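Local coordinates for F5/8 type C domain protein (Bacteroides ovatus, PDB 4ZRX) that probably hydrolyses alpha-L-fucosides with a TIM-barrel glycosidase domain, joined to an F5/8 type C domain of the kind that often binds carbohydrate, at residues Glu153-Ser158 against Gly186-Gly191; Arg160-Phe165 against Asp202-Thr207; Asn473-Ser478 against Ile490-Thr495; Ala565-Pro568 against Val572-Val575. All coordinates share one frame; numbering follows the deposited sequence.

Interaction 1: residues Glu153-Ser158 against Gly186-Gly191. With EDO (1,2-ethanediol), chain B.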
# COMPACT_ATOMS: atom_id res chain seq x y z
N GLU A 153 8.83 30.74 -9.47
CA GLU A 153 8.33 32.06 -9.16
C GLU A 153 6.95 32.26 -9.75
O GLU A 153 6.14 32.97 -9.17
CB GLU A 153 9.29 33.10 -9.74
CG GLU A 153 8.93 34.55 -9.50
CD GLU A 153 9.96 35.51 -10.12
OE1 GLU A 153 10.90 35.02 -10.82
OE2 GLU A 153 9.82 36.74 -9.90
N CYS A 154 6.68 31.64 -10.91
CA CYS A 154 5.42 31.89 -11.60
C CYS A 154 4.27 31.05 -11.06
O CYS A 154 3.15 31.22 -11.53
CB CYS A 154 5.58 31.71 -13.12
SG CYS A 154 5.87 29.97 -13.62
N TYR A 155 4.54 30.14 -10.09
CA TYR A 155 3.45 29.36 -9.48
C TYR A 155 2.43 30.28 -8.83
O TYR A 155 2.79 31.12 -8.01
CB TYR A 155 3.95 28.36 -8.41
CG TYR A 155 2.84 27.46 -7.92
CD1 TYR A 155 2.42 26.36 -8.68
CD2 TYR A 155 2.19 27.69 -6.71
CE1 TYR A 155 1.42 25.51 -8.24
CE2 TYR A 155 1.20 26.89 -6.28
CZ TYR A 155 0.78 25.78 -7.04
OH TYR A 155 -0.25 24.99 -6.60
N GLY A 156 1.17 30.14 -9.23
CA GLY A 156 0.10 30.95 -8.71
C GLY A 156 -0.22 32.16 -9.59
O GLY A 156 -1.20 32.82 -9.36
N ASP A 157 0.62 32.45 -10.58
CA ASP A 157 0.27 33.35 -11.72
C ASP A 157 -0.24 32.36 -12.76
O ASP A 157 0.51 31.91 -13.62
CB ASP A 157 1.55 34.11 -12.20
CG ASP A 157 1.34 34.97 -13.47
OD1 ASP A 157 0.25 34.90 -14.07
OD2 ASP A 157 2.31 35.70 -13.87
N SER A 158 -1.53 32.04 -12.69
CA SER A 158 -2.01 30.78 -13.30
C SER A 158 -1.61 30.50 -14.75
O SER A 158 -1.11 29.42 -15.04
CB SER A 158 -3.52 30.59 -13.08
OG SER A 158 -3.82 30.52 -11.69
N GLY A 186 -2.38 15.42 -6.16
CA GLY A 186 -3.36 16.46 -5.76
C GLY A 186 -2.94 17.25 -4.54
O GLY A 186 -3.56 18.26 -4.19
N ALA A 187 -1.89 16.79 -3.88
CA ALA A 187 -1.46 17.38 -2.61
C ALA A 187 -1.01 18.80 -2.82
O ALA A 187 -0.35 19.14 -3.81
CB ALA A 187 -0.31 16.56 -2.00
N ASN A 188 -1.46 19.68 -1.94
CA ASN A 188 -1.15 21.05 -2.03
C ASN A 188 -1.20 21.64 -0.61
O ASN A 188 -2.22 21.56 0.06
CB ASN A 188 -2.14 21.79 -2.94
CG ASN A 188 -1.67 23.16 -3.26
OD1 ASN A 188 -1.43 23.99 -2.37
ND2 ASN A 188 -1.39 23.39 -4.52
N GLY A 189 -0.08 22.16 -0.15
CA GLY A 189 -0.02 22.74 1.21
C GLY A 189 0.05 24.26 1.21
O GLY A 189 0.51 24.83 2.18
N GLU A 190 -0.32 24.93 0.12
CA GLU A 190 -0.32 26.40 0.13
C GLU A 190 -1.25 26.89 1.25
O GLU A 190 -0.89 27.80 1.98
CB GLU A 190 -0.72 26.98 -1.22
CG GLU A 190 0.38 26.80 -2.27
CD GLU A 190 1.66 27.61 -1.97
OE1 GLU A 190 1.53 28.78 -1.45
OE2 GLU A 190 2.80 27.11 -2.25
N GLY A 191 -2.42 26.25 1.38
CA GLY A 191 -3.37 26.44 2.48
C GLY A 191 -4.32 27.59 2.20
O GLY A 191 -4.31 28.09 1.07
C1 EDO B . -2.39 11.49 -3.95
O1 EDO B . -1.46 11.82 -2.91
C2 EDO B . -3.71 12.22 -3.71
O2 EDO B . -3.59 13.56 -4.21
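Y155 reaches across to N188 with its hydroxyl, and the two side chains approach from opposite directions. N188 ND2 donates to Y155 OH over 2.9 Å, with a bent N-H...O angle of 133°. The hydroxyl lies almost in the amide plane of N188; the amide is turned 30° from the phenol ring, and ND2 lies at the ring's edge, near its plane. CG of Y155 stands anti to the backbone N (chi1 -173°), which swings the ring out of its type II turn, C154 to D157, and across to 186-191. Y155 OH has a second hydrogen-bond partner in Y199 OH, so two groups grip this oxygen.

These are loops that follow strands 140-145 and 181-184 of the TIM barrel, neighbouring parallel strands whose C-terminal ends carry the active-site face in this fold. The other end of the N188 amide serves its own loop: OD1 accepts from E190 N at 2.9 Å, closing an Asx turn and fixing the rotation of the carboxamide. With an alanine here, Y155 OH would probably lose this donor and E190 N its side-chain acceptor, undoing the Asx turn.

E190 runs antiparallel alongside the ring, its CG 4.1 Å from Y155 CE2 near the ring plane. The chain bends at its second torsion, and its carboxylate is held by W148 NE1 and the backbone N of K195. At the start of 186-191, G186 N donates to O2 of a 1,2-ethanediol, probably from the crystallisation liquor, which D185 also binds.

Interaction 2: residues Arg160-Phe165 against Asp202-Thr207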
# COMPACT_ATOMS: atom_id res chain seq x y z
N ARG A 160 0.80 31.67 -16.61
CA ARG A 160 2.24 31.60 -16.77
C ARG A 160 2.73 30.24 -16.24
O ARG A 160 3.53 29.54 -16.87
CB ARG A 160 2.88 32.71 -15.98
CG ARG A 160 4.31 32.93 -16.36
CD ARG A 160 4.78 34.32 -16.00
NE ARG A 160 6.19 34.48 -16.37
CZ ARG A 160 6.93 35.55 -16.10
NH1 ARG A 160 6.44 36.58 -15.42
NH2 ARG A 160 8.20 35.59 -16.50
N TYR A 161 2.21 29.87 -15.09
CA TYR A 161 2.58 28.53 -14.56
C TYR A 161 2.03 27.39 -15.40
O TYR A 161 2.70 26.38 -15.56
CB TYR A 161 2.19 28.32 -13.10
CG TYR A 161 2.71 26.97 -12.59
CD1 TYR A 161 4.02 26.80 -12.21
CD2 TYR A 161 1.86 25.89 -12.51
CE1 TYR A 161 4.49 25.58 -11.75
CE2 TYR A 161 2.32 24.65 -12.06
CZ TYR A 161 3.61 24.51 -11.67
OH TYR A 161 4.06 23.28 -11.23
N ASN A 162 0.84 27.55 -15.94
CA ASN A 162 0.30 26.53 -16.81
C ASN A 162 1.18 26.32 -18.01
O ASN A 162 1.48 25.20 -18.37
CB ASN A 162 -1.14 26.84 -17.19
CG ASN A 162 -2.11 26.55 -16.04
OD1 ASN A 162 -1.93 25.59 -15.28
ND2 ASN A 162 -3.17 27.32 -15.96
N ASP A 163 1.65 27.42 -18.64
CA ASP A 163 2.58 27.30 -19.78
C ASP A 163 3.87 26.61 -19.37
O ASP A 163 4.40 25.77 -20.10
CB ASP A 163 2.92 28.70 -20.37
CG ASP A 163 3.92 28.65 -21.54
OD1 ASP A 163 3.48 28.39 -22.69
OD2 ASP A 163 5.13 28.92 -21.34
N PHE A 164 4.39 27.03 -18.23
CA PHE A 164 5.65 26.51 -17.65
C PHE A 164 5.53 24.99 -17.43
O PHE A 164 6.42 24.22 -17.79
CB PHE A 164 5.84 27.28 -16.31
CG PHE A 164 7.01 26.80 -15.43
CD1 PHE A 164 8.29 27.31 -15.59
CD2 PHE A 164 6.79 25.87 -14.44
CE1 PHE A 164 9.33 26.88 -14.74
CE2 PHE A 164 7.76 25.48 -13.63
CZ PHE A 164 9.05 25.95 -13.79
N PHE A 165 4.42 24.63 -16.84
CA PHE A 165 4.09 23.22 -16.56
C PHE A 165 4.01 22.41 -17.83
O PHE A 165 4.58 21.34 -17.92
CB PHE A 165 2.83 23.12 -15.76
CG PHE A 165 2.61 21.72 -15.12
CD1 PHE A 165 3.28 21.38 -13.95
CD2 PHE A 165 1.81 20.79 -15.73
CE1 PHE A 165 3.10 20.14 -13.38
CE2 PHE A 165 1.59 19.54 -15.15
CZ PHE A 165 2.27 19.22 -13.96
N ASP A 202 -7.05 20.32 -18.64
CA ASP A 202 -7.41 19.86 -19.97
C ASP A 202 -6.26 20.02 -20.94
O ASP A 202 -5.96 19.09 -21.70
CB ASP A 202 -8.72 20.52 -20.46
CG ASP A 202 -9.16 19.95 -21.78
OD1 ASP A 202 -9.40 18.71 -21.90
OD2 ASP A 202 -9.22 20.73 -22.72
N ALA A 203 -5.55 21.15 -20.87
CA ALA A 203 -4.39 21.33 -21.74
C ALA A 203 -3.29 20.35 -21.40
O ALA A 203 -2.58 19.88 -22.30
CB ALA A 203 -3.88 22.78 -21.69
N PHE A 204 -3.13 20.02 -20.11
CA PHE A 204 -2.13 19.04 -19.72
C PHE A 204 -2.53 17.71 -20.33
O PHE A 204 -1.69 16.94 -20.84
CB PHE A 204 -2.02 18.85 -18.20
CG PHE A 204 -1.75 20.11 -17.40
CD1 PHE A 204 -1.35 21.31 -17.99
CD2 PHE A 204 -1.84 20.05 -16.01
CE1 PHE A 204 -1.11 22.44 -17.21
CE2 PHE A 204 -1.62 21.16 -15.22
CZ PHE A 204 -1.26 22.39 -15.84
N TYR A 205 -3.82 17.42 -20.27
CA TYR A 205 -4.29 16.15 -20.86
C TYR A 205 -4.12 16.07 -22.36
O TYR A 205 -3.75 15.02 -22.90
CB TYR A 205 -5.77 15.88 -20.46
CG TYR A 205 -6.24 14.43 -20.68
CD1 TYR A 205 -5.35 13.35 -20.72
CD2 TYR A 205 -7.58 14.17 -20.83
CE1 TYR A 205 -5.83 12.02 -20.88
CE2 TYR A 205 -8.07 12.89 -21.06
CZ TYR A 205 -7.19 11.83 -21.07
OH TYR A 205 -7.68 10.54 -21.25
N GLN A 206 -4.37 17.18 -23.05
CA GLN A 206 -4.17 17.21 -24.50
C GLN A 206 -2.71 16.98 -24.88
O GLN A 206 -2.43 16.21 -25.80
CB GLN A 206 -4.73 18.50 -25.14
CG GLN A 206 -6.23 18.77 -24.92
CD GLN A 206 -7.13 17.55 -25.06
OE1 GLN A 206 -7.93 17.21 -24.14
NE2 GLN A 206 -6.99 16.83 -26.17
N THR A 207 -1.78 17.48 -24.05
CA THR A 207 -0.37 17.25 -24.28
C THR A 207 -0.04 15.80 -24.17
O THR A 207 0.67 15.25 -25.01
CB THR A 207 0.46 18.09 -23.28
OG1 THR A 207 0.14 19.47 -23.45
CG2 THR A 207 1.97 17.92 -23.47
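F165 lays CD2 of its ring over the face of F204, 3.4 Å above the plane and close to the ring centre. The two rings are neither parallel nor perpendicular: their planes make 37° and their centroids lie 4.5 Å apart. The nearest carbons, F165 CD2 and F204 CZ, are 3.5 Å from each other, and F165 CE2 continues the overlap along the CD2 and CE2 side of F204. The side chains cross at about a right angle. F165 gets there with CG anti to its own backbone N (chi1 -165°), and its ring also meets that of F184.

N162, one helical turn before I166, brings its amide to the same phenylalanine. Its OD1 is 3.3 Å from F204 CZ, with the amide plane 67° from the ring. The carboxamide is held at both ends from the loop ahead of the second helix: ND2 donates to V198 O, and OD1 accepts from D200 N. F204 also touches I166 and the ring of W201. A leucine in place of F204 has no flat face to offer F165 CD2, and would probably leave a gap beside the F165 ring and the N162 amide.

Backbones approach most closely at F165 and F204, whose CA atoms are 8.1 Å apart. The result is aromatic packing between two successive outer helices, 158-174 and 201-211, of a TIM barrel.

Interaction 3: residues Asn473-Ser478 against Ile490-Thr495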
# COMPACT_ATOMS: atom_id res chain seq x y z
N ASN A 473 14.70 -5.36 25.81
CA ASN A 473 14.61 -6.82 25.95
C ASN A 473 15.60 -7.44 25.01
O ASN A 473 15.50 -7.23 23.78
CB ASN A 473 13.22 -7.34 25.63
CG ASN A 473 13.09 -8.87 25.83
OD1 ASN A 473 13.34 -9.38 26.92
ND2 ASN A 473 12.70 -9.58 24.78
N ASN A 474 16.57 -8.19 25.54
CA ASN A 474 17.57 -8.83 24.68
C ASN A 474 17.54 -10.36 24.77
O ASN A 474 18.46 -11.01 24.30
CB ASN A 474 18.97 -8.29 24.99
CG ASN A 474 19.49 -8.75 26.34
OD1 ASN A 474 18.72 -9.31 27.16
ND2 ASN A 474 20.77 -8.51 26.58
N LEU A 475 16.48 -10.91 25.35
CA LEU A 475 16.25 -12.36 25.37
C LEU A 475 14.95 -12.63 24.59
O LEU A 475 13.85 -12.36 25.11
CB LEU A 475 16.14 -12.90 26.81
CG LEU A 475 16.18 -14.43 26.93
CD1 LEU A 475 17.52 -14.99 26.45
CD2 LEU A 475 15.95 -14.84 28.37
N PRO A 476 15.08 -13.14 23.34
CA PRO A 476 13.86 -13.23 22.52
C PRO A 476 12.79 -14.08 23.23
O PRO A 476 13.12 -15.11 23.84
CB PRO A 476 14.33 -13.91 21.21
CG PRO A 476 15.82 -13.66 21.14
CD PRO A 476 16.30 -13.51 22.58
N ARG A 477 11.54 -13.62 23.16
CA ARG A 477 10.45 -14.30 23.87
C ARG A 477 10.09 -15.65 23.26
O ARG A 477 9.41 -16.46 23.92
CB ARG A 477 9.19 -13.43 23.92
CG ARG A 477 9.43 -12.10 24.56
CD ARG A 477 8.15 -11.39 24.91
NE ARG A 477 8.48 -10.07 25.45
CZ ARG A 477 8.87 -9.00 24.74
NH1 ARG A 477 8.98 -9.06 23.39
NH2 ARG A 477 9.15 -7.86 25.38
N SER A 478 10.53 -15.90 22.02
CA SER A 478 10.39 -17.22 21.39
C SER A 478 10.93 -18.39 22.24
O SER A 478 10.50 -19.52 22.08
CB SER A 478 11.09 -17.24 20.03
OG SER A 478 12.51 -17.22 20.20
N ILE A 490 6.80 -16.57 34.32
CA ILE A 490 7.44 -16.83 33.04
C ILE A 490 8.72 -17.65 33.24
O ILE A 490 9.57 -17.30 34.05
CB ILE A 490 7.82 -15.51 32.30
CG1 ILE A 490 6.58 -14.65 32.00
CG2 ILE A 490 8.61 -15.81 31.01
CD1 ILE A 490 6.91 -13.17 31.70
N ASP A 491 8.82 -18.74 32.49
CA ASP A 491 10.03 -19.52 32.37
C ASP A 491 10.79 -18.92 31.19
O ASP A 491 10.32 -19.01 30.05
CB ASP A 491 9.63 -20.99 32.11
CG ASP A 491 10.82 -21.91 31.85
OD1 ASP A 491 11.95 -21.43 31.66
OD2 ASP A 491 10.61 -23.14 31.82
N LEU A 492 11.95 -18.35 31.44
CA LEU A 492 12.72 -17.71 30.36
C LEU A 492 13.42 -18.68 29.41
O LEU A 492 13.93 -18.24 28.38
CB LEU A 492 13.74 -16.74 30.95
CG LEU A 492 13.16 -15.59 31.79
CD1 LEU A 492 14.29 -14.83 32.48
CD2 LEU A 492 12.31 -14.67 30.97
N GLY A 493 13.49 -19.97 29.77
CA GLY A 493 13.93 -21.02 28.84
C GLY A 493 15.36 -21.48 29.09
O GLY A 493 15.73 -22.57 28.65
N LYS A 494 16.16 -20.65 29.77
CA LYS A 494 17.47 -21.07 30.30
C LYS A 494 17.83 -20.19 31.48
O LYS A 494 17.19 -19.16 31.71
CB LYS A 494 18.57 -20.99 29.22
CG LYS A 494 18.65 -19.62 28.49
CD LYS A 494 19.89 -19.52 27.62
CE LYS A 494 20.21 -18.07 27.32
NZ LYS A 494 20.90 -17.88 26.03
N THR A 495 18.88 -20.59 32.21
CA THR A 495 19.46 -19.77 33.26
C THR A 495 20.18 -18.57 32.68
O THR A 495 21.08 -18.72 31.85
CB THR A 495 20.51 -20.58 34.07
OG1 THR A 495 19.85 -21.66 34.71
CG2 THR A 495 21.21 -19.69 35.10
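L475, L492 and K494 carry this contact, at one end of the beta-sandwich of the F5/8 type C domain, where a loop before strand 481-485 meets the chain as it leaves strand 488-492. L475 gives up most surface here. CG anti to the backbone N (chi1 -168°) carries its branch toward 490-495, where the two methyls meet different partners: CD2 to L492 CB at 3.9 Å, and CD1 to K494 CE at 4.2 Å. In both pairs the side chains cross at a slant, and the contact is mainly aliphatic, though L475 CD2 also comes within 4.0 Å of L492 O. L475 also packs on V582 and V584 of strand 580-584, while L492 rests on I561 of strand 560-566, so the leucine pair bridges two sheets. K494, extended beyond CG, brings only the CE end of its chain to L475.

Past L492 the chain turns a corner at G493 and K494; the backbone angles of G493 would jam a CB against the L492 carbonyl O. The corner is tied by an Asx turn, and D491 OD1 also pairs with R559 in a salt bridge. G493 N reaches D491 OD1 from above the carboxylate plane, at 2.8 Å.

Interaction 4: residues Ala565-Pro568 against Val572-Val575. With EDO (1,2-ethanediol), chain E.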
# COMPACT_ATOMS: atom_id res chain seq x y z
N ALA A 565 1.46 -7.58 40.81
CA ALA A 565 1.18 -6.16 40.70
C ALA A 565 -0.28 -5.79 40.92
O ALA A 565 -1.21 -6.59 40.62
CB ALA A 565 1.67 -5.64 39.33
N THR A 566 -0.46 -4.58 41.44
CA THR A 566 -1.77 -3.93 41.53
C THR A 566 -1.79 -2.64 40.69
O THR A 566 -0.75 -2.05 40.36
CB THR A 566 -2.15 -3.63 43.00
OG1 THR A 566 -1.06 -2.97 43.64
CG2 THR A 566 -2.46 -4.93 43.77
N THR A 567 -3.00 -2.22 40.37
CA THR A 567 -3.22 -1.17 39.42
C THR A 567 -3.29 0.17 40.15
O THR A 567 -3.28 0.20 41.40
CB THR A 567 -4.57 -1.40 38.73
OG1 THR A 567 -5.60 -1.31 39.73
CG2 THR A 567 -4.62 -2.77 38.07
N PRO A 568 -3.40 1.27 39.39
CA PRO A 568 -3.63 2.57 40.07
C PRO A 568 -4.84 2.59 41.01
O PRO A 568 -4.82 3.33 42.00
CB PRO A 568 -3.77 3.56 38.91
CG PRO A 568 -2.93 2.95 37.77
CD PRO A 568 -2.96 1.43 37.98
N VAL A 572 -6.14 -6.02 41.18
CA VAL A 572 -5.12 -6.88 40.61
C VAL A 572 -4.82 -6.48 39.15
O VAL A 572 -5.71 -6.42 38.31
CB VAL A 572 -5.54 -8.33 40.66
CG1 VAL A 572 -4.51 -9.21 39.91
CG2 VAL A 572 -5.72 -8.78 42.12
N ALA A 573 -3.56 -6.20 38.84
CA ALA A 573 -3.20 -5.82 37.47
C ALA A 573 -3.23 -7.02 36.55
O ALA A 573 -3.12 -8.16 36.99
CB ALA A 573 -1.80 -5.17 37.44
N LYS A 574 -3.40 -6.74 35.26
CA LYS A 574 -3.22 -7.72 34.23
C LYS A 574 -2.02 -7.34 33.39
O LYS A 574 -1.98 -6.25 32.75
CB LYS A 574 -4.43 -7.78 33.30
CG LYS A 574 -5.69 -8.35 33.97
CD LYS A 574 -6.83 -8.43 32.96
CE LYS A 574 -7.97 -9.32 33.43
NZ LYS A 574 -8.67 -8.72 34.60
N VAL A 575 -1.10 -8.27 33.32
CA VAL A 575 0.13 -8.09 32.56
C VAL A 575 0.29 -9.27 31.60
O VAL A 575 0.06 -10.40 31.99
CB VAL A 575 1.33 -7.97 33.57
CG1 VAL A 575 2.64 -7.67 32.85
CG2 VAL A 575 1.05 -6.83 34.53
C1 EDO E . 0.11 -9.17 37.57
O1 EDO E . 0.97 -10.25 37.20
C2 EDO E . -0.85 -9.56 38.68
O2 EDO E . -0.10 -9.91 39.85
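Strand end and returning loop meet through a single backbone bridge, T566 with V572, their CA atoms 4.6 Å apart, and one hydrogen bond, A573 N to A565 O, at 3.0 Å and nearly straight at 166°.

Small side chains then fill the junction. A573 CB lies 4.0 Å from A565 CB and 3.8 Å from CG2 of T567, so it is flanked by alanine and threonine methyls. T567 presses harder on the backbone: its CG2 is 3.4 Å from A573 CA, tighter than ordinary van der Waals contact. The methyl takes this place because it stands anti to the carbonyl carbon, while OG1 at chi1 64° lies between the backbone N and the carbonyl carbon and is hydrogen-bonded to OG1 of T571 in the connecting loop.

A 1,2-ethanediol, probably from the crystallisation liquor, accepts from A565 N at its O2, 3.0 Å away. Its carbons touch the methyls of the valines, V572 CG1 and V575 CG2, each at 3.9 Å, and L563 O and L488 N also bind it.

The contact closes a tight return at the end of strand 560-566, the middle strand of the five-stranded antiparallel sheet of the F5/8 type C beta-sandwich; A565 and T566 pack against Y518 and R517 of strand 517-523 on one side, and strand 488-492 runs on the other.

In the fold
From the N terminus, interactions 1 and 2 come first and cross, their segments alternating along the chain: 153-158 and 160-165, then 186-191 and 202-207. Interaction 1 joins the loops following barrel strands 140-145 and 181-184, and interaction 2 the helices that follow those loops. They touch where C154 packs on R160, Y161 and F164, and Y155 on Y161. Interactions 3 and 4 come later, in series, in the F5/8 type C domain. Interaction 3 closes the loop and hairpin from 473 to 495; interaction 4 closes the short return after strand 560-566. Strands 488-492 and 560-566 are neighbours in one sheet, although the nearest atoms of these contacts are about 7 Å apart.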